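Local coordinates for enterobactin synthetase component F-related protein (Vibrio cholerae serotype O1, PDB 4OXI) that probably activates glycine with ATP as an adenylation-domain ligase of a lipopolysaccharide-modification pathway, and here binds glycyl-adenosine-5'-phosphate, at residues 485-490 / 496-501; 545-550 / 561-566. One frame throughout, in Å; residues are numbered along the deposited sequence.

Contact 1: 485-490 / 496-501; sequences TVVRRV and VAIVPW
The CA atoms nearest each other across the contact, those of Arg488 and Val496, are 6.6 Å apart, where helix 485-490 lies against strand 496-500. Over these short segments the axes come within 8.7 Å and run at 140° to one another, so the chain largely reverses direction as it leaves the helix for the strand. This compact helix-turn-strand unit belongs to the small C-terminal subdomain of adenylate-forming enzymes, and it illustrates how one face of a short sheet is covered by a helix adjacent in sequence.

Val487 meets both inward-facing strand residues, and Val496 is the one that both helix side chains touch. The methyls of Val487 divide the strand between them: CG1 meets CG1 of Val496 at 3.9 Å, the branched side chains crossing at a slant, while CG2 points end-on at CD1 of Ile498, also 3.9 Å away. CG1 lies opposite the main-chain nitrogen (chi1 168°) and CG2 beside it, which spreads the methyls to Val496 and Ile498 respectively. Ile498 also packs on Ile483, which extends the apolar seam toward the helix start, and touches Glu484.

Arg488 closes the edge, passing alongside Val496 with the two side chains running in opposite directions. Its extended chain lays CG on CG2 of Val496 at 3.7 Å and carries the guanidinium beyond, where Glu484 forms a salt bridge with NE and the carbonyl of His494 accepts from NH1. Held in this way, the guanidinium turns one face to Val496, its NH2 passing 3.6 Å from Val496 N without a hydrogen bond.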
ATOM      1  N   THR A 485      -4.281  -5.649  22.460  1.00 32.12           N
ATOM      2  CA  THR A 485      -3.155  -5.272  23.307  1.00 31.21           C
ATOM      3  C   THR A 485      -3.296  -3.851  23.832  1.00 34.90           C
ATOM      4  O   THR A 485      -3.055  -3.588  25.012  1.00 37.82           O
ATOM      5  CB  THR A 485      -1.830  -5.419  22.538  1.00 37.98           C
ATOM      6  OG1 THR A 485      -1.566  -6.814  22.329  1.00 33.64           O
ATOM      7  CG2 THR A 485      -0.669  -4.785  23.302  1.00 36.95           C
ATOM      8  N   VAL A 486      -3.702  -2.939  22.951  1.00 35.04           N
ATOM      9  CA  VAL A 486      -3.917  -1.542  23.322  1.00 32.13           C
ATOM     10  C   VAL A 486      -5.114  -1.404  24.265  1.00 34.01           C
ATOM     11  O   VAL A 486      -5.047  -0.693  25.269  1.00 34.31           O
ATOM     12  CB  VAL A 486      -4.124  -0.646  22.066  1.00 37.66           C
ATOM     13  CG1 VAL A 486      -4.690   0.723  22.453  1.00 31.12           C
ATOM     14  CG2 VAL A 486      -2.810  -0.510  21.258  1.00 32.16           C
ATOM     15  N   VAL A 487      -6.211  -2.088  23.944  1.00 34.26           N
ATOM     16  CA  VAL A 487      -7.418  -2.003  24.767  1.00 34.87           C
ATOM     17  C   VAL A 487      -7.176  -2.600  26.163  1.00 34.34           C
ATOM     18  O   VAL A 487      -7.639  -2.045  27.159  1.00 35.04           O
ATOM     19  CB  VAL A 487      -8.643  -2.642  24.061  1.00 34.33           C
ATOM     20  CG1 VAL A 487      -9.802  -2.811  25.024  1.00 31.37           C
ATOM     21  CG2 VAL A 487      -9.065  -1.801  22.851  1.00 31.30           C
ATOM     22  N   ARG A 488      -6.431  -3.707  26.228  1.00 31.40           N
ATOM     23  CA  ARG A 488      -6.026  -4.301  27.508  1.00 37.13           C
ATOM     24  C   ARG A 488      -5.249  -3.326  28.389  1.00 41.81           C
ATOM     25  O   ARG A 488      -5.532  -3.212  29.584  1.00 42.55           O
ATOM     26  CB  ARG A 488      -5.180  -5.565  27.304  1.00 32.17           C
ATOM     27  CG  ARG A 488      -5.989  -6.838  27.207  1.00 34.70           C
ATOM     28  CD  ARG A 488      -5.107  -8.089  27.106  1.00 35.47           C
ATOM     29  NE  ARG A 488      -5.930  -9.214  26.681  1.00 35.18           N
ATOM     30  CZ  ARG A 488      -6.670  -9.951  27.507  1.00 41.73           C
ATOM     31  NH1 ARG A 488      -6.659  -9.706  28.816  1.00 33.76           N
ATOM     32  NH2 ARG A 488      -7.419 -10.943  27.027  1.00 38.17           N
ATOM     33  N   ARG A 489      -4.261  -2.653  27.801  1.00 34.78           N
ATOM     34  CA  ARG A 489      -3.461  -1.652  28.509  1.00 41.51           C
ATOM     35  C   ARG A 489      -4.333  -0.537  29.074  1.00 43.40           C
ATOM     36  O   ARG A 489      -4.220  -0.176  30.243  1.00 43.79           O
ATOM     37  CB  ARG A 489      -2.445  -1.004  27.563  1.00 43.72           C
ATOM     38  CG  ARG A 489      -1.090  -1.681  27.493  1.00 53.96           C
ATOM     39  CD  ARG A 489       0.004  -0.655  27.163  1.00 56.52           C
ATOM     40  NE  ARG A 489      -0.346   0.197  26.025  1.00 53.82           N
ATOM     41  CZ  ARG A 489      -0.062  -0.088  24.754  1.00 51.40           C
ATOM     42  NH1 ARG A 489      -0.417   0.749  23.788  1.00 49.28           N
ATOM     43  NH2 ARG A 489       0.582  -1.204  24.441  1.00 48.10           N
ATOM     44  N   VAL A 490      -5.191   0.008  28.217  1.00 39.04           N
ATOM     45  CA  VAL A 490      -5.986   1.179  28.540  1.00 37.97           C
ATOM     46  C   VAL A 490      -7.103   0.858  29.546  1.00 40.05           C
ATOM     47  O   VAL A 490      -7.397   1.654  30.432  1.00 43.44           O
ATOM     48  CB  VAL A 490      -6.563   1.805  27.251  1.00 39.46           C
ATOM     49  CG1 VAL A 490      -7.571   2.873  27.574  1.00 40.59           C
ATOM     50  CG2 VAL A 490      -5.439   2.373  26.378  1.00 34.70           C
ATOM     51  N   VAL A 496     -10.674  -9.467  27.270  1.00 36.96           N
ATOM     52  CA  VAL A 496     -10.939  -8.516  26.182  1.00 32.27           C
ATOM     53  C   VAL A 496     -11.055  -9.253  24.852  1.00 37.14           C
ATOM     54  O   VAL A 496     -10.223 -10.105  24.547  1.00 35.87           O
ATOM     55  CB  VAL A 496      -9.790  -7.497  26.012  1.00 30.79           C
ATOM     56  CG1 VAL A 496      -9.998  -6.667  24.759  1.00 32.41           C
ATOM     57  CG2 VAL A 496      -9.653  -6.593  27.211  1.00 32.51           C
ATOM     58  N   ALA A 497     -12.079  -8.930  24.064  1.00 31.62           N
ATOM     59  CA  ALA A 497     -12.189  -9.444  22.697  1.00 28.99           C
ATOM     60  C   ALA A 497     -12.426  -8.299  21.713  1.00 34.80           C
ATOM     61  O   ALA A 497     -13.227  -7.391  21.995  1.00 36.13           O
ATOM     62  CB  ALA A 497     -13.311 -10.463  22.593  1.00 28.61           C
ATOM     63  N   ILE A 498     -11.731  -8.323  20.577  1.00 28.54           N
ATOM     64  CA  ILE A 498     -11.939  -7.311  19.542  1.00 26.95           C
ATOM     65  C   ILE A 498     -12.627  -7.991  18.364  1.00 28.53           C
ATOM     66  O   ILE A 498     -12.156  -9.012  17.877  1.00 29.73           O
ATOM     67  CB  ILE A 498     -10.621  -6.663  19.087  1.00 26.49           C
ATOM     68  CG1 ILE A 498      -9.826  -6.158  20.285  1.00 25.77           C
ATOM     69  CG2 ILE A 498     -10.884  -5.526  18.107  1.00 26.27           C
ATOM     70  CD1 ILE A 498     -10.459  -4.953  21.024  1.00 26.53           C
ATOM     71  N   VAL A 499     -13.752  -7.439  17.922  1.00 28.61           N
ATOM     72  CA  VAL A 499     -14.560  -8.085  16.899  1.00 29.88           C
ATOM     73  C   VAL A 499     -14.755  -7.150  15.716  1.00 29.99           C
ATOM     74  O   VAL A 499     -15.144  -5.996  15.902  1.00 32.67           O
ATOM     75  CB  VAL A 499     -15.947  -8.458  17.447  1.00 31.38           C
ATOM     76  CG1 VAL A 499     -16.782  -9.089  16.363  1.00 31.56           C
ATOM     77  CG2 VAL A 499     -15.810  -9.405  18.623  1.00 33.29           C
ATOM     78  N   PRO A 500     -14.464  -7.636  14.496  1.00 30.08           N
ATOM     79  CA  PRO A 500     -14.785  -6.861  13.289  1.00 30.41           C
ATOM     80  C   PRO A 500     -16.295  -6.705  13.186  1.00 28.03           C
ATOM     81  O   PRO A 500     -17.003  -7.718  13.173  1.00 32.82           O
ATOM     82  CB  PRO A 500     -14.285  -7.755  12.151  1.00 25.18           C
ATOM     83  CG  PRO A 500     -13.241  -8.640  12.794  1.00 34.09           C
ATOM     84  CD  PRO A 500     -13.769  -8.896  14.179  1.00 28.32           C
ATOM     85  N   TRP A 501     -16.766  -5.465  13.106  1.00 29.25           N
ATOM     86  CA  TRP A 501     -18.197  -5.165  13.078  1.00 32.56           C
ATOM     87  C   TRP A 501     -18.398  -3.674  12.826  1.00 32.22           C
ATOM     88  O   TRP A 501     -17.679  -2.856  13.399  1.00 33.82           O
ATOM     89  CB  TRP A 501     -18.847  -5.533  14.416  1.00 34.75           C
ATOM     90  CG  TRP A 501     -20.325  -5.473  14.340  1.00 35.90           C
ATOM     91  CD1 TRP A 501     -21.134  -4.416  14.676  1.00 33.06           C
ATOM     92  CD2 TRP A 501     -21.186  -6.506  13.851  1.00 33.17           C
ATOM     93  NE1 TRP A 501     -22.449  -4.741  14.424  1.00 37.49           N
ATOM     94  CE2 TRP A 501     -22.506  -6.018  13.918  1.00 36.29           C
ATOM     95  CE3 TRP A 501     -20.966  -7.796  13.356  1.00 36.24           C
ATOM     96  CZ2 TRP A 501     -23.604  -6.786  13.518  1.00 38.16           C
ATOM     97  CZ3 TRP A 501     -22.057  -8.557  12.956  1.00 38.10           C
ATOM     98  CH2 TRP A 501     -23.358  -8.049  13.040  1.00 37.04           C
TER

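Contact 2: 545-550 / 561-566; sequences YAIEQL and KALQQQ
Ile547 and Leu550 meet helix 561-566 through three sparse side-chain contacts, with no hydrogen bond between the two segments. The apolar contacts both converge on Leu563, which points from the helix toward the two partners. Its two methyls are shared out: CD2 lies 4.3 Å from CD1 of Ile547, and CD1 lies 4.5 Å from CD2 of Leu550. Both are loose van der Waals distances, in keeping with a nearest pair of CA atoms, Leu550 and Leu563, that are 8.0 Å apart. Phe515 of strand 512-516 touches all three side chains, forming a common floor.

A mixed contact lies about one helical turn further on. Gln566 reaches out from the helix to meet Ile547 arriving from the opposite direction, and the CD1 methyl of Ile547 rests near both amide heteroatoms of Gln566, 4.0 Å from NE2 and 4.2 Å from OE1. The Gln566 chain leaves its backbone with CG trans to N (chi1 172°) and stays extended from there, which carries the amide across to the methyl in a methyl-to-amide van der Waals contact, not a hydrogen bond.

The polar groups are paired within the surrounding fold. Ile547 is tied by its backbone to Val516, continuing the pairing of Tyr545 with Ala514 and Val516, and Asp559 OD1 accepts from Ala562 N in the first turn of the helix. The arrangement is that of a C-terminal helix laid over the three-stranded mixed sheet in the small subdomain of an adenylate-forming enzyme.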
ATOM      1  N   TYR A 545     -18.636  -2.973  24.914  1.00 39.51           N
ATOM      2  CA  TYR A 545     -19.588  -3.767  25.680  1.00 35.76           C
ATOM      3  C   TYR A 545     -18.906  -4.360  26.916  1.00 38.77           C
ATOM      4  O   TYR A 545     -17.769  -4.855  26.840  1.00 34.24           O
ATOM      5  CB  TYR A 545     -20.196  -4.877  24.812  1.00 36.74           C
ATOM      6  CG  TYR A 545     -20.950  -4.371  23.592  1.00 41.69           C
ATOM      7  CD1 TYR A 545     -22.329  -4.214  23.620  1.00 48.78           C
ATOM      8  CD2 TYR A 545     -20.284  -4.045  22.415  1.00 40.29           C
ATOM      9  CE1 TYR A 545     -23.031  -3.749  22.514  1.00 47.80           C
ATOM     10  CE2 TYR A 545     -20.976  -3.572  21.303  1.00 46.64           C
ATOM     11  CZ  TYR A 545     -22.352  -3.429  21.362  1.00 51.65           C
ATOM     12  OH  TYR A 545     -23.056  -2.959  20.275  1.00 54.21           O
ATOM     13  N   ALA A 546     -19.585  -4.261  28.057  1.00 36.84           N
ATOM     14  CA  ALA A 546     -19.175  -4.971  29.265  1.00 36.38           C
ATOM     15  C   ALA A 546     -20.003  -6.250  29.313  1.00 36.54           C
ATOM     16  O   ALA A 546     -21.235  -6.200  29.425  1.00 35.18           O
ATOM     17  CB  ALA A 546     -19.419  -4.121  30.508  1.00 33.03           C
ATOM     18  N   ILE A 547     -19.335  -7.393  29.190  1.00 31.81           N
ATOM     19  CA  ILE A 547     -20.043  -8.661  29.057  1.00 32.42           C
ATOM     20  C   ILE A 547     -19.524  -9.633  30.114  1.00 32.17           C
ATOM     21  O   ILE A 547     -18.330  -9.638  30.421  1.00 33.17           O
ATOM     22  CB  ILE A 547     -19.904  -9.234  27.611  1.00 31.83           C
ATOM     23  CG1 ILE A 547     -20.879 -10.391  27.370  1.00 31.41           C
ATOM     24  CG2 ILE A 547     -18.464  -9.660  27.316  1.00 28.43           C
ATOM     25  CD1 ILE A 547     -20.906 -10.873  25.925  1.00 34.15           C
ATOM     26  N   GLU A 548     -20.423 -10.422  30.694  1.00 33.66           N
ATOM     27  CA  GLU A 548     -20.062 -11.313  31.797  1.00 34.33           C
ATOM     28  C   GLU A 548     -19.059 -12.377  31.375  1.00 33.50           C
ATOM     29  O   GLU A 548     -18.068 -12.601  32.066  1.00 33.13           O
ATOM     30  CB  GLU A 548     -21.311 -11.978  32.406  1.00 28.98           C
ATOM     31  CG  GLU A 548     -22.217 -10.996  33.121  1.00 32.74           C
ATOM     32  CD  GLU A 548     -23.250 -11.655  34.041  1.00 37.06           C
ATOM     33  OE1 GLU A 548     -23.932 -10.908  34.786  1.00 35.66           O
ATOM     34  OE2 GLU A 548     -23.386 -12.899  34.024  1.00 35.28           O
ATOM     35  N   GLN A 549     -19.330 -13.027  30.245  1.00 36.49           N
ATOM     36  CA  GLN A 549     -18.493 -14.110  29.730  1.00 36.29           C
ATOM     37  C   GLN A 549     -18.361 -13.995  28.211  1.00 39.02           C
ATOM     38  O   GLN A 549     -19.327 -13.651  27.524  1.00 42.12           O
ATOM     39  CB  GLN A 549     -19.135 -15.475  30.031  1.00 38.40           C
ATOM     40  CG  GLN A 549     -19.557 -15.720  31.475  1.00 40.63           C
ATOM     41  CD  GLN A 549     -18.512 -16.493  32.274  1.00 48.88           C
ATOM     42  OE1 GLN A 549     -17.304 -16.348  32.060  1.00 51.32           O
ATOM     43  NE2 GLN A 549     -18.980 -17.325  33.199  1.00 51.90           N
ATOM     44  N   LEU A 550     -17.176 -14.305  27.686  1.00 42.58           N
ATOM     45  CA  LEU A 550     -16.995 -14.445  26.240  1.00 41.77           C
ATOM     46  C   LEU A 550     -17.401 -15.856  25.811  1.00 44.08           C
ATOM     47  O   LEU A 550     -17.210 -16.813  26.562  1.00 46.93           O
ATOM     48  CB  LEU A 550     -15.537 -14.185  25.848  1.00 37.76           C
ATOM     49  CG  LEU A 550     -14.957 -12.803  26.181  1.00 39.66           C
ATOM     50  CD1 LEU A 550     -13.509 -12.686  25.725  1.00 35.64           C
ATOM     51  CD2 LEU A 550     -15.797 -11.695  25.558  1.00 33.89           C
ATOM     52  N   LYS A 561     -17.236 -15.326  15.799  1.00 48.98           N
ATOM     53  CA  LYS A 561     -18.519 -15.455  15.097  1.00 49.84           C
ATOM     54  C   LYS A 561     -19.728 -15.320  16.021  1.00 49.22           C
ATOM     55  O   LYS A 561     -20.691 -14.625  15.688  1.00 48.74           O
ATOM     56  CB  LYS A 561     -18.591 -16.776  14.320  1.00 53.45           C
ATOM     57  CG  LYS A 561     -17.594 -16.861  13.167  1.00 58.59           C
ATOM     58  CD  LYS A 561     -17.792 -18.116  12.325  1.00 63.02           C
ATOM     59  CE  LYS A 561     -16.910 -18.080  11.076  1.00 67.77           C
ATOM     60  NZ  LYS A 561     -17.297 -16.983  10.137  1.00 63.48           N
ATOM     61  N   ALA A 562     -19.672 -15.968  17.182  1.00 47.34           N
ATOM     62  CA  ALA A 562     -20.786 -15.937  18.134  1.00 46.71           C
ATOM     63  C   ALA A 562     -21.054 -14.510  18.611  1.00 47.09           C
ATOM     64  O   ALA A 562     -22.209 -14.086  18.749  1.00 47.20           O
ATOM     65  CB  ALA A 562     -20.501 -16.857  19.313  1.00 42.13           C
ATOM     66  N   LEU A 563     -19.977 -13.771  18.858  1.00 44.46           N
ATOM     67  CA  LEU A 563     -20.092 -12.367  19.217  1.00 44.32           C
ATOM     68  C   LEU A 563     -20.703 -11.582  18.048  1.00 46.99           C
ATOM     69  O   LEU A 563     -21.525 -10.683  18.255  1.00 44.99           O
ATOM     70  CB  LEU A 563     -18.726 -11.812  19.635  1.00 38.53           C
ATOM     71  CG  LEU A 563     -18.209 -12.305  20.993  1.00 42.29           C
ATOM     72  CD1 LEU A 563     -16.726 -12.010  21.169  1.00 33.94           C
ATOM     73  CD2 LEU A 563     -19.013 -11.668  22.132  1.00 36.15           C
ATOM     74  N   GLN A 564     -20.324 -11.941  16.821  1.00 45.18           N
ATOM     75  CA  GLN A 564     -20.918 -11.321  15.639  1.00 45.86           C
ATOM     76  C   GLN A 564     -22.420 -11.609  15.569  1.00 45.27           C
ATOM     77  O   GLN A 564     -23.224 -10.693  15.365  1.00 46.26           O
ATOM     78  CB  GLN A 564     -20.167 -11.728  14.360  1.00 42.85           C
ATOM     79  CG  GLN A 564     -18.790 -11.063  14.299  1.00 43.08           C
ATOM     80  CD  GLN A 564     -17.911 -11.495  13.142  1.00 40.12           C
ATOM     81  OE1 GLN A 564     -17.918 -12.649  12.725  1.00 42.94           O
ATOM     82  NE2 GLN A 564     -17.124 -10.554  12.632  1.00 35.70           N
ATOM     83  N   GLN A 565     -22.794 -12.868  15.789  1.00 47.04           N
ATOM     84  CA  GLN A 565     -24.202 -13.256  15.822  1.00 48.04           C
ATOM     85  C   GLN A 565     -24.950 -12.476  16.895  1.00 50.97           C
ATOM     86  O   GLN A 565     -26.065 -11.997  16.666  1.00 51.09           O
ATOM     87  CB  GLN A 565     -24.349 -14.756  16.085  1.00 50.26           C
ATOM     88  CG  GLN A 565     -23.608 -15.653  15.112  1.00 53.88           C
ATOM     89  CD  GLN A 565     -23.742 -17.128  15.463  1.00 70.36           C
ATOM     90  OE1 GLN A 565     -24.791 -17.572  15.944  1.00 79.47           O
ATOM     91  NE2 GLN A 565     -22.676 -17.896  15.230  1.00 63.70           N
ATOM     92  N   GLN A 566     -24.336 -12.345  18.068  1.00 50.31           N
ATOM     93  CA  GLN A 566     -24.978 -11.621  19.159  1.00 45.73           C
ATOM     94  C   GLN A 566     -25.216 -10.175  18.783  1.00 45.17           C
ATOM     95  O   GLN A 566     -26.305  -9.648  18.995  1.00 51.55           O
ATOM     96  CB  GLN A 566     -24.154 -11.697  20.437  1.00 45.93           C
ATOM     97  CG  GLN A 566     -24.706 -10.799  21.540  1.00 49.75           C
ATOM     98  CD  GLN A 566     -24.159 -11.142  22.912  1.00 50.72           C
ATOM     99  OE1 GLN A 566     -23.680 -12.257  23.148  1.00 46.77           O
ATOM    100  NE2 GLN A 566     -24.229 -10.179  23.827  1.00 46.60           N
TER

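Read from the N terminus, contact 1 closes first, bending the chain through the short turn between helix 480-491 and strand 496-500. The chain then adds strand 512-516, helix 524-531 and edge strand 543-546 before contact 2 closes a second, longer loop onto helix 560-568. The contacts follow in series, neither nested nor crossed, with centres about 13 Å apart. They share one sheet but use its two faces: Val496 and Ile498 turn to the first helix, Ala497 and Val499 to the last. A probable hydrogen bond from Gln564 NE2 to Pro500 O, 2.9 Å long, joins them directly, tying the final helix to the first strand.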